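Local coordinates for protein gamma-hexachlorocyclohexane dehydrochlorinase (Novosphingobium barchaimii LL02, PDB 5KVB) that probably catalyses two successive dehydrochlorinations of the pollutant lindane, giving a tetrachlorocyclohexadiene by way of gamma-pentachlorocyclohexene, at residues Ser91-Cys103 and Leu115-Arg127. Sequence-based numbering, arbitrary orientation.
Sequences SADKVNGIGDVLC and LIAAVYTSEYERR
Ala92 O and Asp93 both engage Arg126, in the conformer described, where the type I beta turn from Ser91 to Lys94 leads into strand 94-107. Arg126 NE meets Asp93 OD1 at 3.1 Å nearly along its C-O axis, the carboxylate and guanidinium planes standing 75° apart; NH2 hydrogen-bonds Ala92 O from above the carbonyl plane, while NH1 is bridged to Asp12. Next, the aliphatic part of Lys94 runs against Glu123, CD lying 3.7 Å from OE1. A bend at chi3 (-66°) brings NZ to a long, 3.9 Å salt bridge with Glu125 OE2 in one of that residue's conformers, whose OE1 takes Arg127 NE and NH2; a water links NZ to Glu123 OE1. With an alanine here, Glu125 OE2 would probably lose this counter-charge and Glu123 the chain packed along it. Glu123 OE2 is held by Ser134. From Lys94 to Cys103 hydrogen-bonded and non-hydrogen-bonded pairs alternate, Val95, Gly97, Gly99, Val101 and Cys103 each exchanging two backbone bonds, in an antiparallel hairpin flanked by strands 75-89 and 130-145 in the curved sheet of this SnoaL-like, NTF2-type fold. Ser122 OG lies 3.4 Å from Gly97 CA, where a CB on Gly97 would clash. Asp100 OD1 touches Val119 CG2 but salt-bridges Lys33 of the second subunit. Val101 CG2 lies over one face of the Tyr120 ring, 3.7 Å from its centroid, a CH-pi contact beside His80, the likely proton acceptor. Leu102 CD1 packs on Leu115 CG, and on the other face Cys103 CB meets Ile116 CB.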
# COMPACT_ATOMS: atom_id res chain seq x y z
N SER A 91 19.86 13.95 8.35
CA SER A 91 20.49 15.21 8.00
C SER A 91 19.87 15.65 6.68
O SER A 91 19.02 14.94 6.14
CB SER A 91 22.00 15.05 7.84
OG SER A 91 22.30 14.32 6.66
N ALA A 92 20.29 16.78 6.14
CA ALA A 92 19.74 17.25 4.87
C ALA A 92 20.04 16.27 3.73
O ALA A 92 19.32 16.24 2.74
CB ALA A 92 20.29 18.63 4.53
N ASP A 93 21.09 15.46 3.88
CA ASP A 93 21.50 14.55 2.79
C ASP A 93 21.46 13.07 3.17
O ASP A 93 22.06 12.24 2.48
CB ASP A 93 22.92 14.92 2.32
CG ASP A 93 23.01 16.33 1.78
OD1 ASP A 93 22.14 16.75 0.99
OD2 ASP A 93 23.97 17.02 2.17
N LYS A 94 20.77 12.74 4.25
CA LYS A 94 20.67 11.34 4.67
C LYS A 94 19.28 11.10 5.24
O LYS A 94 18.83 11.81 6.14
CB LYS A 94 21.75 10.98 5.69
CG LYS A 94 21.75 9.51 6.12
CD LYS A 94 22.93 9.15 7.04
CE LYS A 94 24.27 9.26 6.32
NZ LYS A 94 25.44 8.84 7.17
N VAL A 95 18.60 10.10 4.68
CA VAL A 95 17.24 9.76 5.08
C VAL A 95 17.16 8.29 5.53
O VAL A 95 17.72 7.39 4.89
CB VAL A 95 16.25 10.02 3.93
CG1 VAL A 95 14.88 9.38 4.21
CG2 VAL A 95 16.11 11.51 3.70
N ASN A 96 16.48 8.06 6.66
CA ASN A 96 16.09 6.72 7.10
C ASN A 96 14.69 6.38 6.62
O ASN A 96 13.78 7.21 6.73
CB ASN A 96 16.07 6.63 8.63
CG ASN A 96 17.43 6.47 9.26
OD1 ASN A 96 18.39 6.11 8.60
ND2 ASN A 96 17.49 6.69 10.57
N GLY A 97 14.50 5.16 6.12
CA GLY A 97 13.17 4.67 5.83
C GLY A 97 12.83 3.38 6.56
O GLY A 97 13.70 2.55 6.84
N ILE A 98 11.55 3.21 6.88
CA ILE A 98 11.02 1.94 7.34
C ILE A 98 9.76 1.66 6.51
O ILE A 98 9.00 2.58 6.20
CB ILE A 98 10.70 1.93 8.86
CG1 ILE A 98 9.66 3.00 9.22
CG2 ILE A 98 11.99 2.08 9.68
CD1 ILE A 98 9.25 3.02 10.69
N GLY A 99 9.54 0.40 6.15
CA GLY A 99 8.42 0.02 5.31
C GLY A 99 7.97 -1.38 5.63
O GLY A 99 8.78 -2.23 6.03
N ASP A 100 6.67 -1.63 5.47
CA ASP A 100 6.10 -2.95 5.72
C ASP A 100 5.73 -3.60 4.41
O ASP A 100 5.00 -3.02 3.61
CB ASP A 100 4.88 -2.84 6.64
CG ASP A 100 5.23 -2.22 7.98
OD1 ASP A 100 6.20 -2.70 8.59
OD2 ASP A 100 4.58 -1.24 8.39
N VAL A 101 6.26 -4.80 4.18
CA VAL A 101 6.10 -5.46 2.89
C VAL A 101 5.39 -6.81 3.03
O VAL A 101 5.75 -7.62 3.90
CB VAL A 101 7.48 -5.66 2.20
CG1 VAL A 101 7.33 -6.34 0.83
CG2 VAL A 101 8.21 -4.31 2.07
N LEU A 102 4.37 -7.02 2.21
CA LEU A 102 3.65 -8.30 2.15
C LEU A 102 4.06 -9.00 0.86
O LEU A 102 3.90 -8.45 -0.23
CB LEU A 102 2.14 -8.08 2.21
CG LEU A 102 1.26 -9.33 2.01
CD1 LEU A 102 1.49 -10.36 3.12
CD2 LEU A 102 -0.21 -8.91 1.93
N CYS A 103 4.61 -10.21 0.97
CA CYS A 103 5.06 -10.94 -0.21
C CYS A 103 4.28 -12.24 -0.36
O CYS A 103 4.12 -12.99 0.61
CB CYS A 103 6.57 -11.23 -0.13
SG CYS A 103 7.21 -12.29 -1.49
N LEU A 115 3.45 -17.09 2.23
CA LEU A 115 3.18 -15.70 2.59
C LEU A 115 4.28 -15.21 3.51
O LEU A 115 4.58 -15.84 4.53
CB LEU A 115 1.81 -15.57 3.28
CG LEU A 115 1.32 -14.16 3.65
CD1 LEU A 115 -0.20 -14.09 3.61
CD2 LEU A 115 1.81 -13.72 5.03
N ILE A 116 4.88 -14.08 3.14
CA ILE A 116 5.94 -13.47 3.92
C ILE A 116 5.50 -12.07 4.38
O ILE A 116 4.98 -11.28 3.57
CB ILE A 116 7.26 -13.36 3.11
CG1 ILE A 116 7.81 -14.75 2.77
CG2 ILE A 116 8.32 -12.57 3.87
CD1 ILE A 116 8.93 -14.73 1.73
N ALA A 117 5.66 -11.79 5.66
CA ALA A 117 5.53 -10.43 6.17
C ALA A 117 6.91 -9.95 6.57
O ALA A 117 7.54 -10.54 7.45
CB ALA A 117 4.56 -10.39 7.37
N ALA A 118 7.37 -8.87 5.94
CA ALA A 118 8.73 -8.37 6.18
C ALA A 118 8.74 -6.90 6.54
O ALA A 118 7.82 -6.15 6.20
CB ALA A 118 9.59 -8.61 4.95
N VAL A 119 9.80 -6.50 7.24
CA VAL A 119 10.08 -5.10 7.47
C VAL A 119 11.36 -4.73 6.73
O VAL A 119 12.38 -5.41 6.88
CB VAL A 119 10.21 -4.79 8.97
CG1 VAL A 119 10.80 -3.40 9.19
CG2 VAL A 119 8.85 -4.92 9.65
N TYR A 120 11.28 -3.70 5.90
CA TYR A 120 12.44 -3.17 5.18
C TYR A 120 12.94 -1.90 5.86
O TYR A 120 12.19 -0.93 6.00
CB TYR A 120 12.11 -2.86 3.71
CG TYR A 120 11.96 -4.04 2.77
CD1 TYR A 120 11.77 -5.34 3.24
CD2 TYR A 120 12.02 -3.85 1.39
CE1 TYR A 120 11.63 -6.42 2.35
CE2 TYR A 120 11.89 -4.91 0.50
CZ TYR A 120 11.70 -6.18 0.99
OH TYR A 120 11.56 -7.23 0.11
N THR A 121 14.21 -1.91 6.28
CA THR A 121 14.84 -0.77 6.93
C THR A 121 15.90 -0.22 5.97
O THR A 121 16.84 -0.94 5.60
CB THR A 121 15.48 -1.17 8.27
OG1 THR A 121 14.49 -1.81 9.10
CG2 THR A 121 15.99 0.03 9.00
N SER A 122 15.74 1.02 5.54
CA SER A 122 16.54 1.56 4.43
C SER A 122 17.25 2.86 4.80
O SER A 122 16.85 3.54 5.74
CB SER A 122 15.64 1.76 3.20
OG SER A 122 14.51 2.57 3.51
N GLU A 123 18.30 3.20 4.05
CA GLU A 123 18.98 4.48 4.17
C GLU A 123 19.25 4.98 2.76
O GLU A 123 19.56 4.20 1.85
CB GLU A 123 20.31 4.36 4.95
CG GLU A 123 20.99 5.71 5.22
CD GLU A 123 22.44 5.57 5.69
OE1 GLU A 123 22.66 5.47 6.92
OE2 GLU A 123 23.35 5.55 4.83
N TYR A 124 19.13 6.30 2.60
CA TYR A 124 19.36 6.98 1.32
C TYR A 124 20.31 8.13 1.55
O TYR A 124 20.24 8.81 2.58
CB TYR A 124 18.04 7.49 0.73
CG TYR A 124 16.95 6.43 0.75
CD1 TYR A 124 16.17 6.24 1.88
CD2 TYR A 124 16.75 5.60 -0.35
CE1 TYR A 124 15.20 5.25 1.91
CE2 TYR A 124 15.78 4.60 -0.32
CZ TYR A 124 15.01 4.44 0.81
OH TYR A 124 14.06 3.46 0.87
N GLU A 125 21.23 8.34 0.60
CA GLU A 125 22.16 9.45 0.67
C GLU A 125 22.03 10.32 -0.58
O GLU A 125 21.81 9.82 -1.68
CB GLU A 125 23.61 8.96 0.81
CG GLU A 125 23.91 8.34 2.17
CD GLU A 125 25.39 8.06 2.37
OE1 GLU A 125 26.19 8.33 1.45
OE2 GLU A 125 25.75 7.57 3.47
N ARG A 126 22.07 11.69 -0.42
CA ARG A 126 22.15 12.61 -1.54
C ARG A 126 23.60 12.99 -1.80
O ARG A 126 24.30 13.47 -0.90
CB ARG A 126 21.30 13.86 -1.28
CG ARG A 126 21.44 14.93 -2.35
CD ARG A 126 20.20 15.81 -2.41
NE ARG A 126 19.91 16.46 -1.14
CZ ARG A 126 18.91 17.32 -0.96
NH1 ARG A 126 18.11 17.63 -1.98
NH2 ARG A 126 18.70 17.86 0.23
N ARG A 127 24.05 12.75 -3.03
CA ARG A 127 25.42 13.05 -3.44
C ARG A 127 25.38 13.83 -4.73
O ARG A 127 24.75 13.41 -5.70
CB ARG A 127 26.22 11.76 -3.63
CG ARG A 127 26.32 10.92 -2.38
CD ARG A 127 27.14 9.66 -2.64
NE ARG A 127 27.08 8.74 -1.50
CZ ARG A 127 27.56 7.49 -1.52
NH1 ARG A 127 28.14 7.01 -2.62
NH2 ARG A 127 27.46 6.73 -0.44
O HOH W 1 24.78 6.25 8.32
O HOH W 2 20.81 4.57 8.24